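2,5-dihydroxypyridine 5,6-dioxygenase (Pseudomonas putida KT2440, PDB 7CUP) catalyses the iron-dependent, dioxygen-consuming ring cleavage of 2,5-dihydroxypyridine between carbons 5 and 6, yielding N-formylmaleamate in aerobic nicotinate degradation. Local coordinates at residues Thr82-Leu85 with Ala86-Arg89; Glu110-Lys114 with Thr115-Ile119. One frame throughout, in Å; residues are numbered along the deposited sequence.

Interaction 1: residues Thr82-Leu85 with Ala86-Arg89; sequences TGNL and AAQR
Asn84 OD1 takes two weak hydrogen bonds at the start of helix 85-92, one from Ala87 N at 3.4 Å and one from a water. This is an N-cap: the asparagine sits right before the helix, and its amide oxygen serves an N-H of the first turn that has no carbonyl ahead of it in the helix. The bond to Ala87 is long but fairly straight, 163° at the hydrogen. The water works as a second, indirect link, because it also accepts from Ala86 N at 2.9 Å, so two successive backbone N-H groups are tied to the one side-chain oxygen. With CG swung beside its own carbonyl carbon (chi1 -158°), the amide comes forward over the helix start, and the Ala87 methyl lies 3.5 Å from OD1.

Behind the cap the ordinary helical pattern takes over at once. Gln88 N donates to Asn84 O at 3.0 Å, and Arg89 N to Leu85 O at 2.8 Å, so Asn84 binds the first turn through its backbone oxygen as well as its side chain. Gln88 NE2 bonds Glu92 and Gln111 of helix 107-114, and Ala87, also buried, packs on Tyr55 of a second subunit. The exposed Leu85 and Arg89 lie side by side, pointing the same way. With Arg89 CG beside its own backbone N (chi1 -66°), it passes 3.3 Å from Leu85 O. The outer chain then bends at chi2, and Leu85 CD1 lies over one face of the guanidinium, 4.2 Å from Arg89 NE.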
ATOM      1  N   THR A  82      23.130  18.153  -7.195  1.00 24.32           N
ATOM      2  CA  THR A  82      24.597  18.395  -7.215  1.00 26.77           C
ATOM      3  C   THR A  82      25.243  17.254  -8.003  1.00 27.35           C
ATOM      4  O   THR A  82      24.962  16.111  -7.648  1.00 26.17           O
ATOM      5  CB  THR A  82      25.207  18.529  -5.818  1.00 25.24           C
ATOM      6  OG1 THR A  82      24.440  19.547  -5.163  1.00 24.77           O
ATOM      7  CG2 THR A  82      26.678  18.884  -5.869  1.00 24.96           C
ATOM      8  N   GLY A  83      26.043  17.574  -9.024  1.00 25.37           N
ATOM      9  CA  GLY A  83      26.770  16.591  -9.858  1.00 26.30           C
ATOM     10  C   GLY A  83      25.822  15.720 -10.670  1.00 26.28           C
ATOM     11  O   GLY A  83      26.225  14.607 -11.058  1.00 28.40           O
ATOM     12  N   ASN A  84      24.610  16.191 -10.949  1.00 27.19           N
ATOM     13  CA  ASN A  84      23.540  15.374 -11.591  1.00 26.17           C
ATOM     14  C   ASN A  84      22.930  16.179 -12.750  1.00 24.58           C
ATOM     15  O   ASN A  84      21.713  16.601 -12.737  1.00 22.41           O
ATOM     16  CB  ASN A  84      22.555  14.864 -10.544  1.00 30.27           C
ATOM     17  CG  ASN A  84      21.809  13.651 -11.041  1.00 36.87           C
ATOM     18  OD1 ASN A  84      21.705  13.417 -12.259  1.00 40.79           O
ATOM     19  ND2 ASN A  84      21.281  12.883 -10.108  1.00 40.63           N
ATOM     20  N   LEU A  85      23.761  16.393 -13.764  1.00 24.85           N
ATOM     21  CA  LEU A  85      23.390  17.240 -14.918  1.00 23.73           C
ATOM     22  C   LEU A  85      22.221  16.580 -15.658  1.00 20.04           C
ATOM     23  O   LEU A  85      21.357  17.292 -16.122  1.00 19.16           O
ATOM     24  CB  LEU A  85      24.619  17.432 -15.811  1.00 24.11           C
ATOM     25  CG  LEU A  85      24.384  18.297 -17.040  1.00 26.39           C
ATOM     26  CD1 LEU A  85      23.915  19.683 -16.658  1.00 26.69           C
ATOM     27  CD2 LEU A  85      25.636  18.362 -17.888  1.00 29.95           C
ATOM     28  N   ALA A  86      22.161  15.258 -15.704  1.00 20.37           N
ATOM     29  CA  ALA A  86      21.113  14.567 -16.483  1.00 21.92           C
ATOM     30  C   ALA A  86      19.736  14.956 -15.906  1.00 20.89           C
ATOM     31  O   ALA A  86      18.837  15.409 -16.689  1.00 20.97           O
ATOM     32  CB  ALA A  86      21.392  13.074 -16.497  1.00 21.63           C
ATOM     33  N   ALA A  87      19.569  14.789 -14.594  1.00 21.83           N
ATOM     34  CA  ALA A  87      18.351  15.170 -13.829  1.00 20.42           C
ATOM     35  C   ALA A  87      18.068  16.663 -13.993  1.00 20.72           C
ATOM     36  O   ALA A  87      16.904  17.058 -14.236  1.00 20.65           O
ATOM     37  CB  ALA A  87      18.529  14.812 -12.379  1.00 20.45           C
ATOM     38  N   GLN A  88      19.101  17.493 -13.907  1.00 21.94           N
ATOM     39  CA  GLN A  88      18.917  18.945 -14.118  1.00 20.61           C
ATOM     40  C   GLN A  88      18.310  19.144 -15.513  1.00 20.89           C
ATOM     41  O   GLN A  88      17.330  19.950 -15.629  1.00 22.21           O
ATOM     42  CB  GLN A  88      20.241  19.668 -13.888  1.00 22.39           C
ATOM     43  CG  GLN A  88      20.118  21.175 -13.981  1.00 25.77           C
ATOM     44  CD  GLN A  88      21.468  21.846 -13.946  1.00 30.89           C
ATOM     45  OE1 GLN A  88      22.334  21.495 -13.148  1.00 32.31           O
ATOM     46  NE2 GLN A  88      21.652  22.800 -14.838  1.00 29.10           N
ATOM     47  N   ARG A  89      18.846  18.482 -16.551  1.00 20.48           N
ATOM     48  CA  ARG A  89      18.353  18.672 -17.951  1.00 21.30           C
ATOM     49  C   ARG A  89      16.923  18.129 -18.086  1.00 20.98           C
ATOM     50  O   ARG A  89      16.192  18.571 -18.976  1.00 20.50           O
ATOM     51  CB  ARG A  89      19.268  17.985 -18.979  1.00 23.88           C
ATOM     52  CG  ARG A  89      20.673  18.563 -19.094  1.00 27.74           C
ATOM     53  CD  ARG A  89      20.624  19.760 -20.002  1.00 32.78           C
ATOM     54  NE  ARG A  89      21.848  20.530 -20.173  1.00 36.33           N
ATOM     55  CZ  ARG A  89      22.852  20.207 -20.977  1.00 36.45           C
ATOM     56  NH1 ARG A  89      22.867  19.067 -21.639  1.00 40.00           N
ATOM     57  NH2 ARG A  89      23.881  21.013 -21.084  1.00 36.35           N
TER
HETATM   58  O   HOH W   1      24.073  13.355 -14.614  1.00 38.50           O

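Interaction 2: residues Glu110-Lys114 with Thr115-Ile119; sequences EQILK and TGTRI
Leu113 and Ile119 set their side chains at about a right angle, the leucine's CD2 branch pushing against the isoleucine's CG1 arm across the short turn between helix 107-114 and strand 118-121. The fit is tight: Leu113 CD2 is 3.5 Å from Ile119 CG1. The CB of Leu113 points away from residues 115-119, though the end of the side chain comes back to them; Ile119 points toward 110-114. Ile112 and Thr117 cross obliquely beside this pair, with Ile112 CG2 and Thr117 CG2 3.7 Å apart. Each methyl stands beside its own carbonyl carbon, and there the two meet.

Thr115 closes the helix. Its OG1 stands between its own N and carbonyl carbon (chi1 68°), and from there the hydroxyl donates back to Ile112 O at 2.6 Å, in the carbonyl plane. Thr115 N shares that acceptor from above the plane, so Ile112 O is gripped twice by one residue, while the same N-H also donates to Gln111 O. Gly116 N then bonds Leu113 O at 2.9 Å. The chain leaves the helix at Gly116 with phi 108°, a conformation suited to a residue lacking CB. Across the turn, the CA-H of Leu113 points almost straight at Thr117 O, 3.5 Å from CA.

These residues form the helix-to-strand half of the beta-alpha-beta unit made by strand 96-99, helix 107-114 and strand 118-121. Ile112 packs against Leu91 of helix 85-92, Leu113 and Ile119 both rest on Trp187 of strand 187-189, and Thr117 lies against Val97 of strand 96-99.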
ATOM      1  N   GLU A 110      19.479  27.535 -10.144  1.00 27.47           N
ATOM      2  CA  GLU A 110      19.711  28.840 -10.799  1.00 31.21           C
ATOM      3  C   GLU A 110      19.876  28.625 -12.304  1.00 27.11           C
ATOM      4  O   GLU A 110      19.267  29.366 -13.073  1.00 28.31           O
ATOM      5  CB  GLU A 110      20.945  29.506 -10.189  1.00 40.84           C
ATOM      6  CG  GLU A 110      21.196  30.883 -10.744  1.00 50.07           C
ATOM      7  CD  GLU A 110      20.221  31.937 -10.248  1.00 67.15           C
ATOM      8  OE1 GLU A 110      20.540  33.134 -10.422  1.00 86.04           O
ATOM      9  OE2 GLU A 110      19.161  31.574  -9.664  1.00 73.93           O
ATOM     10  N   GLN A 111      20.627  27.601 -12.699  1.00 29.41           N
ATOM     11  CA  GLN A 111      20.844  27.227 -14.121  1.00 30.25           C
ATOM     12  C   GLN A 111      19.514  26.799 -14.759  1.00 29.36           C
ATOM     13  O   GLN A 111      19.241  27.233 -15.894  1.00 30.74           O
ATOM     14  CB  GLN A 111      21.930  26.166 -14.206  1.00 34.25           C
ATOM     15  CG  GLN A 111      23.328  26.755 -14.076  1.00 40.60           C
ATOM     16  CD  GLN A 111      24.326  25.672 -13.755  1.00 47.17           C
ATOM     17  OE1 GLN A 111      24.165  24.522 -14.156  1.00 58.12           O
ATOM     18  NE2 GLN A 111      25.362  26.020 -13.008  1.00 53.40           N
ATOM     19  N   ILE A 112      18.670  26.039 -14.045  1.00 27.40           N
ATOM     20  CA  ILE A 112      17.314  25.677 -14.559  1.00 24.27           C
ATOM     21  C   ILE A 112      16.546  26.964 -14.877  1.00 22.29           C
ATOM     22  O   ILE A 112      16.035  27.078 -15.980  1.00 22.14           O
ATOM     23  CB  ILE A 112      16.527  24.744 -13.605  1.00 24.12           C
ATOM     24  CG1 ILE A 112      17.282  23.439 -13.352  1.00 23.75           C
ATOM     25  CG2 ILE A 112      15.132  24.489 -14.165  1.00 24.98           C
ATOM     26  CD1 ILE A 112      16.697  22.586 -12.259  1.00 25.64           C
ATOM     27  N   LEU A 113      16.429  27.884 -13.928  1.00 23.01           N
ATOM     28  CA  LEU A 113      15.652  29.150 -14.091  1.00 25.08           C
ATOM     29  C   LEU A 113      16.222  30.019 -15.243  1.00 25.75           C
ATOM     30  O   LEU A 113      15.443  30.613 -16.035  1.00 23.12           O
ATOM     31  CB  LEU A 113      15.699  29.890 -12.747  1.00 25.30           C
ATOM     32  CG  LEU A 113      15.023  29.173 -11.571  1.00 24.50           C
ATOM     33  CD1 LEU A 113      15.181  29.977 -10.290  1.00 24.94           C
ATOM     34  CD2 LEU A 113      13.550  28.933 -11.858  1.00 23.55           C
ATOM     35  N   LYS A 114      17.546  30.073 -15.336  1.00 28.47           N
ATOM     36  CA  LYS A 114      18.308  30.768 -16.407  1.00 31.67           C
ATOM     37  C   LYS A 114      17.903  30.202 -17.778  1.00 30.70           C
ATOM     38  O   LYS A 114      17.912  30.962 -18.735  1.00 29.89           O
ATOM     39  CB  LYS A 114      19.805  30.615 -16.120  1.00 37.20           C
ATOM     40  CG  LYS A 114      20.716  31.608 -16.816  1.00 44.99           C
ATOM     41  CD  LYS A 114      22.176  31.217 -16.764  1.00 50.86           C
ATOM     42  CE  LYS A 114      23.051  32.126 -17.608  1.00 55.71           C
ATOM     43  NZ  LYS A 114      23.964  31.338 -18.471  1.00 59.47           N
ATOM     44  N   THR A 115      17.537  28.923 -17.913  1.00 27.66           N
ATOM     45  CA  THR A 115      17.100  28.409 -19.239  1.00 26.18           C
ATOM     46  C   THR A 115      15.737  28.999 -19.616  1.00 25.31           C
ATOM     47  O   THR A 115      15.372  28.799 -20.755  1.00 28.34           O
ATOM     48  CB  THR A 115      16.950  26.882 -19.340  1.00 27.73           C
ATOM     49  OG1 THR A 115      15.837  26.486 -18.527  1.00 24.93           O
ATOM     50  CG2 THR A 115      18.199  26.109 -18.970  1.00 28.01           C
ATOM     51  N   GLY A 116      14.972  29.619 -18.707  1.00 24.60           N
ATOM     52  CA  GLY A 116      13.580  30.034 -18.974  1.00 24.77           C
ATOM     53  C   GLY A 116      12.533  29.177 -18.252  1.00 25.74           C
ATOM     54  O   GLY A 116      11.386  29.651 -18.052  1.00 22.78           O
ATOM     55  N   THR A 117      12.896  27.962 -17.846  1.00 25.04           N
ATOM     56  CA  THR A 117      12.025  27.096 -17.019  1.00 25.14           C
ATOM     57  C   THR A 117      11.582  27.845 -15.759  1.00 22.08           C
ATOM     58  O   THR A 117      12.395  28.545 -15.178  1.00 24.87           O
ATOM     59  CB  THR A 117      12.716  25.774 -16.678  1.00 26.97           C
ATOM     60  OG1 THR A 117      12.989  25.113 -17.914  1.00 27.33           O
ATOM     61  CG2 THR A 117      11.874  24.915 -15.760  1.00 24.25           C
ATOM     62  N   ARG A 118      10.306  27.720 -15.403  1.00 21.98           N
ATOM     63  CA  ARG A 118       9.678  28.271 -14.172  1.00 23.48           C
ATOM     64  C   ARG A 118       9.560  27.164 -13.104  1.00 23.78           C
ATOM     65  O   ARG A 118       9.359  25.995 -13.452  1.00 22.41           O
ATOM     66  CB  ARG A 118       8.273  28.809 -14.446  1.00 23.11           C
ATOM     67  CG  ARG A 118       8.106  29.426 -15.815  1.00 25.29           C
ATOM     68  CD  ARG A 118       6.825  30.186 -15.995  1.00 23.91           C
ATOM     69  NE  ARG A 118       5.593  29.433 -16.233  1.00 22.72           N
ATOM     70  CZ  ARG A 118       5.270  28.785 -17.353  1.00 23.39           C
ATOM     71  NH1 ARG A 118       6.145  28.647 -18.344  1.00 21.96           N
ATOM     72  NH2 ARG A 118       4.073  28.236 -17.460  1.00 23.14           N
ATOM     73  N   ILE A 119       9.652  27.525 -11.825  1.00 22.26           N
ATOM     74  CA  ILE A 119       9.600  26.516 -10.732  1.00 22.17           C
ATOM     75  C   ILE A 119       8.597  26.983  -9.688  1.00 21.66           C
ATOM     76  O   ILE A 119       8.792  28.105  -9.134  1.00 19.37           O
ATOM     77  CB  ILE A 119      10.975  26.258 -10.110  1.00 21.80           C
ATOM     78  CG1 ILE A 119      12.014  25.868 -11.173  1.00 21.73           C
ATOM     79  CG2 ILE A 119      10.810  25.224  -8.999  1.00 22.82           C
ATOM     80  CD1 ILE A 119      13.435  25.621 -10.629  1.00 20.62           C
TER

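In the fold
Interactions 1 and 2 follow one another along the chain, their centres about 13 Å apart and both on the same side of the chain's centre. Interaction 1 opens helix 85-92, which leads into strand 96-99; interaction 2 ends helix 107-114 and enters strand 118-121, the neighbour of 96-99 in the five-stranded parallel sheet. The two helices meet directly: Gln88 NE2 probably hydrogen-bonds Gln111 OE1 at 3.1 Å, and Gln88 CG packs on Ile112 CG1. Both contacts lie away from the iron site. Interaction 1 also touches a second subunit, whereas no other chain of the assembly reaches interaction 2, so helix 85-92 has that subunit against its start, while interaction 2 lies wholly within one subunit.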